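Local coordinates for protein 2-oxoglutarate carboxylase small subunit (Hydrogenobacter thermophilus, PDB 7KCT) that forms the biotin carboxylase-like small subunit of its enzyme, an ATP-grasp protein that holds adenosine-5'-diphosphate and magnesium in this model, at residues I301-P306 with D391-K396. Sequence-based numbering, arbitrary orientation.
Sequences IQVEHP and DSLIAK. With ADP (adenosine-5'-diphosphate), chain D.
V303 and K396 carry this contact, which illustrates how a nucleotide-binding loop can be tied to a strand far along the chain, chiefly through one valine and one lysine. One residue before the valine, Q302 opens a type I turn that runs to H305. Q302 O accepts from H305 N and from H305 ND1, the latter at 3.0 Å. That acceptor lies in the imidazole plane, which limits rotation of the ring. V303 faces two ways. V303 N donates a nearly straight hydrogen bond (168°) to ADP O1B. V303 CG2 rests 3.4 Å from ADP O3A, the oxygen bridging the two phosphates. V303 CG1, anti to the backbone N, turns to the other segment, meeting K396 CD at 3.5 Å and more loosely L393 CD2 at 4.4 Å. The same valine offers its carbonyl: K396 NZ reaches V303 O at 2.7 Å, in the carbonyl plane and on a lone pair, the lysine chain bending at chi3 (-66°) on its way. K396 NZ also forms a salt bridge with E21 of helix 20-32, its strongest polar partner, so that the buried ammonium is shared between V303 O and that carboxylate. E304 turns away from the strand; its carboxylate lies beside the beta phosphate of ADP, OE2 in a salt bridge with K245 and OE1 in one with R346. H305 packs one ring face under P306 CD, and P306 CG closes the row 4.2 Å from K396 CE. Helix 316-324 backs I301 and H305, while strand 393-401 runs between strands 341-351 and 374-378, bringing the nucleotide-binding loop against their antiparallel sheet.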
ATOM      1  N   ILE A 301      -9.294  16.677 -10.485  1.00 31.72           N
ATOM      2  CA  ILE A 301      -9.031  15.312 -10.037  1.00 26.02           C
ATOM      3  C   ILE A 301     -10.339  14.730  -9.508  1.00 25.57           C
ATOM      4  O   ILE A 301     -11.206  15.456  -9.020  1.00 27.41           O
ATOM      5  CB  ILE A 301      -7.944  15.306  -8.946  1.00 27.77           C
ATOM      6  CG1 ILE A 301      -7.340  13.916  -8.789  1.00 32.12           C
ATOM      7  CG2 ILE A 301      -8.511  15.819  -7.601  1.00 25.78           C
ATOM      8  CD1 ILE A 301      -6.378  13.504  -9.880  1.00 33.24           C
ATOM      9  N   GLN A 302     -10.500  13.423  -9.624  1.00 28.30           N
ATOM     10  CA  GLN A 302     -11.627  12.729  -9.015  1.00 30.03           C
ATOM     11  C   GLN A 302     -11.197  11.826  -7.857  1.00 28.52           C
ATOM     12  O   GLN A 302     -10.074  11.329  -7.812  1.00 26.38           O
ATOM     13  CB  GLN A 302     -12.326  11.855 -10.061  1.00 34.41           C
ATOM     14  CG  GLN A 302     -12.931  12.593 -11.202  1.00 36.87           C
ATOM     15  CD  GLN A 302     -13.672  11.641 -12.118  1.00 39.49           C
ATOM     16  OE1 GLN A 302     -13.079  10.725 -12.677  1.00 35.11           O
ATOM     17  NE2 GLN A 302     -14.978  11.815 -12.219  1.00 41.37           N
ATOM     18  N   VAL A 303     -12.168  11.523  -6.996  1.00 30.99           N
ATOM     19  CA  VAL A 303     -11.963  10.625  -5.863  1.00 29.02           C
ATOM     20  C   VAL A 303     -11.230   9.356  -6.263  1.00 29.24           C
ATOM     21  O   VAL A 303     -10.270   8.937  -5.602  1.00 28.41           O
ATOM     22  CB  VAL A 303     -13.338  10.304  -5.238  1.00 33.16           C
ATOM     23  CG1 VAL A 303     -13.268   9.158  -4.202  1.00 32.83           C
ATOM     24  CG2 VAL A 303     -13.905  11.561  -4.560  1.00 33.54           C
ATOM     25  N   GLU A 304     -11.633   8.756  -7.376  1.00 25.64           N
ATOM     26  CA  GLU A 304     -11.227   7.423  -7.768  1.00 26.82           C
ATOM     27  C   GLU A 304      -9.980   7.386  -8.645  1.00 29.99           C
ATOM     28  O   GLU A 304      -9.655   6.318  -9.213  1.00 26.42           O
ATOM     29  CB  GLU A 304     -12.419   6.735  -8.474  1.00 31.83           C
ATOM     30  CG  GLU A 304     -12.917   7.439  -9.784  1.00 35.51           C
ATOM     31  CD  GLU A 304     -14.064   8.480  -9.620  1.00 40.14           C
ATOM     32  OE1 GLU A 304     -14.290   9.040  -8.529  1.00 37.38           O
ATOM     33  OE2 GLU A 304     -14.792   8.739 -10.619  1.00 47.10           O
ATOM     34  N   HIS A 305      -9.228   8.487  -8.717  1.00 28.43           N
ATOM     35  CA  HIS A 305      -7.996   8.475  -9.504  1.00 27.65           C
ATOM     36  C   HIS A 305      -7.004   7.388  -9.107  1.00 30.23           C
ATOM     37  O   HIS A 305      -6.187   7.008  -9.967  1.00 30.09           O
ATOM     38  CB  HIS A 305      -7.298   9.853  -9.460  1.00 26.97           C
ATOM     39  CG  HIS A 305      -6.590  10.147  -8.176  1.00 23.53           C
ATOM     40  ND1 HIS A 305      -7.217  10.803  -7.140  1.00 24.16           N
ATOM     41  CD2 HIS A 305      -5.318   9.921  -7.761  1.00 24.34           C
ATOM     42  CE1 HIS A 305      -6.374  10.927  -6.120  1.00 29.34           C
ATOM     43  NE2 HIS A 305      -5.219  10.387  -6.466  1.00 28.75           N
ATOM     44  N   PRO A 306      -6.965   6.881  -7.869  1.00 29.65           N
ATOM     45  CA  PRO A 306      -5.939   5.869  -7.557  1.00 23.37           C
ATOM     46  C   PRO A 306      -6.050   4.587  -8.366  1.00 25.68           C
ATOM     47  O   PRO A 306      -5.000   4.015  -8.683  1.00 24.89           O
ATOM     48  CB  PRO A 306      -6.127   5.627  -6.045  1.00 25.33           C
ATOM     49  CG  PRO A 306      -6.622   6.965  -5.546  1.00 23.03           C
ATOM     50  CD  PRO A 306      -7.607   7.398  -6.641  1.00 24.59           C
ATOM     51  N   ASP A 391     -18.665  15.572   3.595  1.00 37.94           N
ATOM     52  CA  ASP A 391     -18.850  14.253   3.011  1.00 39.38           C
ATOM     53  C   ASP A 391     -18.571  13.150   4.039  1.00 38.41           C
ATOM     54  O   ASP A 391     -17.795  13.313   5.001  1.00 37.36           O
ATOM     55  CB  ASP A 391     -17.969  14.064   1.751  1.00 40.58           C
ATOM     56  N   SER A 392     -19.215  12.000   3.824  1.00 36.32           N
ATOM     57  CA  SER A 392     -19.108  10.915   4.806  1.00 38.48           C
ATOM     58  C   SER A 392     -17.912  10.002   4.571  1.00 36.86           C
ATOM     59  O   SER A 392     -17.726   9.034   5.332  1.00 34.53           O
ATOM     60  CB  SER A 392     -20.391  10.063   4.830  1.00 33.74           C
ATOM     61  OG  SER A 392     -20.678   9.538   3.536  1.00 41.25           O
ATOM     62  N   LEU A 393     -17.065  10.326   3.595  1.00 33.51           N
ATOM     63  CA  LEU A 393     -15.923   9.491   3.249  1.00 33.46           C
ATOM     64  C   LEU A 393     -14.949   9.432   4.415  1.00 27.12           C
ATOM     65  O   LEU A 393     -14.577  10.462   4.976  1.00 42.23           O
ATOM     66  CB  LEU A 393     -15.254  10.041   1.986  1.00 34.64           C
ATOM     67  CG  LEU A 393     -14.183   9.143   1.349  1.00 33.23           C
ATOM     68  CD1 LEU A 393     -14.726   7.754   1.029  1.00 29.84           C
ATOM     69  CD2 LEU A 393     -13.632   9.837   0.099  1.00 38.28           C
ATOM     70  N   ILE A 394     -14.630   8.218   4.845  1.00 25.95           N
ATOM     71  CA  ILE A 394     -13.618   7.951   5.872  1.00 29.01           C
ATOM     72  C   ILE A 394     -12.293   7.535   5.241  1.00 33.31           C
ATOM     73  O   ILE A 394     -11.219   7.912   5.704  1.00 34.28           O
ATOM     74  CB  ILE A 394     -14.080   6.830   6.832  1.00 29.42           C
ATOM     75  CG1 ILE A 394     -15.229   7.178   7.739  1.00 35.31           C
ATOM     76  CG2 ILE A 394     -12.877   6.301   7.688  1.00 40.56           C
ATOM     77  CD1 ILE A 394     -15.770   5.939   8.402  1.00 36.48           C
ATOM     78  N   ALA A 395     -12.356   6.638   4.259  1.00 28.09           N
ATOM     79  CA  ALA A 395     -11.153   6.026   3.729  1.00 26.40           C
ATOM     80  C   ALA A 395     -11.497   5.503   2.349  1.00 27.21           C
ATOM     81  O   ALA A 395     -12.669   5.277   2.032  1.00 26.63           O
ATOM     82  CB  ALA A 395     -10.654   4.897   4.625  1.00 24.20           C
ATOM     83  N   LYS A 396     -10.486   5.411   1.513  1.00 24.79           N
ATOM     84  CA  LYS A 396     -10.570   4.700   0.237  1.00 26.78           C
ATOM     85  C   LYS A 396      -9.635   3.520   0.357  1.00 25.65           C
ATOM     86  O   LYS A 396      -8.454   3.686   0.706  1.00 26.94           O
ATOM     87  CB  LYS A 396     -10.176   5.573  -0.952  1.00 28.12           C
ATOM     88  CG  LYS A 396     -10.886   6.911  -0.951  1.00 34.20           C
ATOM     89  CD  LYS A 396     -10.687   7.724  -2.237  1.00 36.86           C
ATOM     90  CE  LYS A 396      -9.245   8.173  -2.437  1.00 32.25           C
ATOM     91  NZ  LYS A 396      -9.198   9.453  -3.190  1.00 36.84           N
TER
HETATM   92  PB  ADP D 502     -15.990  12.076  -8.103  1.00 42.56           P
HETATM   93  O1B ADP D 502     -14.644  12.688  -7.761  1.00 35.08           O
HETATM   94  O2B ADP D 502     -16.100  10.785  -8.882  1.00 41.42           O
HETATM   95  O3B ADP D 502     -17.085  13.056  -8.387  1.00 49.52           O
HETATM   96  PA  ADP D 502     -17.909  12.228  -5.898  1.00 49.22           P
HETATM   97  O1A ADP D 502     -18.280  11.936  -4.484  1.00 47.01           O
HETATM   98  O2A ADP D 502     -18.909  12.665  -6.953  1.00 47.96           O
HETATM   99  O3A ADP D 502     -16.720  11.398  -6.541  1.00 46.16           O
HETATM  100  O5' ADP D 502     -17.147  14.020  -5.582  1.00 49.08           O
HETATM  101  C5' ADP D 502     -16.667  14.173  -4.180  1.00 43.92           C
HETATM  102  C4' ADP D 502     -17.060  15.430  -3.548  1.00 45.69           C
HETATM  103  O4' ADP D 502     -17.282  16.511  -4.427  1.00 43.01           O
HETATM  104  C3' ADP D 502     -18.467  15.014  -2.826  1.00 51.45           C
HETATM  105  O3' ADP D 502     -18.531  15.632  -1.655  1.00 52.12           O
HETATM  106  C2' ADP D 502     -19.417  15.595  -3.946  1.00 55.86           C
HETATM  107  O2' ADP D 502     -20.580  16.057  -3.441  1.00 53.10           O
HETATM  108  C1' ADP D 502     -18.574  16.869  -4.257  1.00 42.86           C
HETATM  109  N9  ADP D 502     -18.801  17.453  -5.643  1.00 48.18           N
HETATM  110  C8  ADP D 502     -18.758  16.808  -6.904  1.00 50.27           C
HETATM  111  N7  ADP D 502     -19.033  17.642  -7.941  1.00 47.75           N
HETATM  112  C5  ADP D 502     -19.217  18.869  -7.342  1.00 49.88           C
HETATM  113  C6  ADP D 502     -19.531  20.125  -7.897  1.00 51.48           C
HETATM  114  N6  ADP D 502     -19.689  20.272  -9.260  1.00 55.68           N
HETATM  115  N1  ADP D 502     -19.678  21.221  -7.083  1.00 45.18           N
HETATM  116  C2  ADP D 502     -19.527  20.969  -5.728  1.00 41.46           C
HETATM  117  N3  ADP D 502     -19.231  19.828  -5.054  1.00 44.39           N
HETATM  118  C4  ADP D 502     -19.075  18.780  -5.917  1.00 45.20           C